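Side-chain contact in ABC transporter sugar binding protein (PDB 3UOR), which probably binds maltose or a related sugar in the periplasm and hands it to an ABC transporter for import: residues D120-V125 and S345-P350. Numbering follows the deposited sequence.
Sequences DYFPGV and STWKLP
Asp120 and Ser345 bring the two backbones to within 6.7 Å, measured CA to CA, where the turn leading into helix 123-127 meets the first turn of the short helix 344-348. The carboxylate of Asp120 carries the polar half of the contact. With CG anti to the backbone N (chi1 -172°), it reaches across to Ser345, whose hydroxyl OG donates to Asp120 OD1 at 2.8 Å, arriving on the syn side but 29° out of the carboxylate plane. The backbone N of Ser345 donates to the syn lone pair of the same Asp120 OD1, at 3.2 Å. One oxygen is thus gripped by a side-chain and a main-chain donor of a single residue, and Arg343 NE adds a salt bridge to it; this gathering of donors would be expected to keep the carboxylate ionised. On the exposed flank, Lys348 bends near its end and brings NZ to 3.9 Å from Asp120 OD2, a long salt bridge. The apolar half is an offset edge-to-face pair: the outer edge of the Phe122 ring is directed at the five-membered ring of Trp347, with the planes at 70° and the centroids 5.3 Å apart. Phe122 CZ comes to 3.6 Å from Trp347 CD1, which lies in the plane of the phenyl ring. Trp347 NE1 is hydrogen-bonded to Pro341 O, which would hold the indole in its rotation. Phe122 also occupies the N-cap position of helix 123-127. Around this surface contact, Pro327 of helix 327-337 packs on Ser345, while Tyr121 and Val125 lie against strand 134-150.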
# COMPACT_ATOMS: atom_id res chain seq x y z
N ASP A 120 -6.83 15.42 -9.98
CA ASP A 120 -5.60 15.75 -9.24
C ASP A 120 -5.10 14.57 -8.40
O ASP A 120 -4.02 14.64 -7.80
CB ASP A 120 -5.84 16.96 -8.34
CG ASP A 120 -4.58 17.49 -7.68
OD1 ASP A 120 -4.60 17.71 -6.44
OD2 ASP A 120 -3.57 17.67 -8.40
N TYR A 121 -5.87 13.48 -8.37
CA TYR A 121 -5.50 12.30 -7.58
C TYR A 121 -4.74 11.29 -8.44
O TYR A 121 -5.05 11.08 -9.61
CB TYR A 121 -6.75 11.62 -6.99
CG TYR A 121 -7.29 12.32 -5.76
CD1 TYR A 121 -7.10 11.79 -4.51
CD2 TYR A 121 -7.97 13.54 -5.86
CE1 TYR A 121 -7.58 12.43 -3.38
CE2 TYR A 121 -8.46 14.18 -4.73
CZ TYR A 121 -8.26 13.62 -3.50
OH TYR A 121 -8.73 14.23 -2.36
N PHE A 122 -3.73 10.65 -7.86
CA PHE A 122 -3.00 9.66 -8.64
C PHE A 122 -4.01 8.61 -9.14
O PHE A 122 -4.86 8.17 -8.39
CB PHE A 122 -1.87 9.05 -7.82
CG PHE A 122 -0.88 10.08 -7.32
CD1 PHE A 122 -0.01 10.70 -8.21
CD2 PHE A 122 -0.82 10.41 -5.98
CE1 PHE A 122 0.91 11.65 -7.76
CE2 PHE A 122 0.09 11.36 -5.53
CZ PHE A 122 0.95 11.99 -6.43
N PRO A 123 -3.94 8.28 -10.43
CA PRO A 123 -5.03 7.49 -11.03
C PRO A 123 -5.17 6.09 -10.40
O PRO A 123 -6.28 5.68 -10.14
CB PRO A 123 -4.66 7.42 -12.52
CG PRO A 123 -3.18 7.70 -12.56
CD PRO A 123 -2.92 8.66 -11.42
N GLY A 124 -4.05 5.40 -10.15
CA GLY A 124 -4.11 4.11 -9.51
C GLY A 124 -4.67 4.21 -8.10
O GLY A 124 -5.33 3.31 -7.61
N VAL A 125 -4.42 5.33 -7.43
CA VAL A 125 -4.98 5.56 -6.09
C VAL A 125 -6.49 5.84 -6.14
O VAL A 125 -7.26 5.27 -5.36
CB VAL A 125 -4.25 6.71 -5.40
CG1 VAL A 125 -4.89 7.02 -4.06
CG2 VAL A 125 -2.76 6.34 -5.21
N SER A 345 -1.43 17.96 -5.98
CA SER A 345 -1.25 19.32 -5.52
C SER A 345 -0.64 19.37 -4.12
O SER A 345 0.08 20.30 -3.78
CB SER A 345 -2.52 20.17 -5.68
OG SER A 345 -3.56 19.74 -4.84
N THR A 346 -0.90 18.36 -3.30
CA THR A 346 -0.25 18.32 -2.00
C THR A 346 1.24 18.12 -2.19
O THR A 346 2.04 18.66 -1.44
CB THR A 346 -0.78 17.21 -1.12
OG1 THR A 346 -2.20 17.31 -1.06
CG2 THR A 346 -0.22 17.35 0.29
N TRP A 347 1.59 17.35 -3.21
CA TRP A 347 2.99 17.05 -3.51
C TRP A 347 3.74 18.26 -4.04
O TRP A 347 4.97 18.28 -4.02
CB TRP A 347 3.10 15.87 -4.48
CG TRP A 347 2.99 14.53 -3.74
CD1 TRP A 347 1.85 13.83 -3.49
CD2 TRP A 347 4.05 13.81 -3.10
NE1 TRP A 347 2.13 12.70 -2.77
CE2 TRP A 347 3.48 12.67 -2.50
CE3 TRP A 347 5.43 14.01 -2.99
CZ2 TRP A 347 4.24 11.73 -1.82
CZ3 TRP A 347 6.19 13.08 -2.30
CH2 TRP A 347 5.59 11.94 -1.72
N LYS A 348 3.00 19.27 -4.51
CA LYS A 348 3.64 20.49 -5.03
C LYS A 348 3.99 21.48 -3.92
O LYS A 348 4.79 22.38 -4.12
CB LYS A 348 2.77 21.17 -6.09
CG LYS A 348 2.64 20.36 -7.40
CD LYS A 348 1.57 20.96 -8.29
CE LYS A 348 0.91 19.89 -9.17
NZ LYS A 348 -0.59 20.05 -9.22
N LEU A 349 3.37 21.32 -2.75
CA LEU A 349 3.68 22.17 -1.60
C LEU A 349 5.14 22.02 -1.20
O LEU A 349 5.68 20.91 -1.19
CB LEU A 349 2.74 21.87 -0.42
CG LEU A 349 1.27 22.18 -0.71
CD1 LEU A 349 0.39 21.71 0.42
CD2 LEU A 349 1.09 23.71 -0.94
N PRO A 350 5.80 23.14 -0.88
CA PRO A 350 7.24 23.08 -0.59
C PRO A 350 7.61 22.05 0.50
O PRO A 350 8.64 21.39 0.38
CB PRO A 350 7.56 24.51 -0.14
CG PRO A 350 6.53 25.36 -0.88
CD PRO A 350 5.28 24.52 -0.88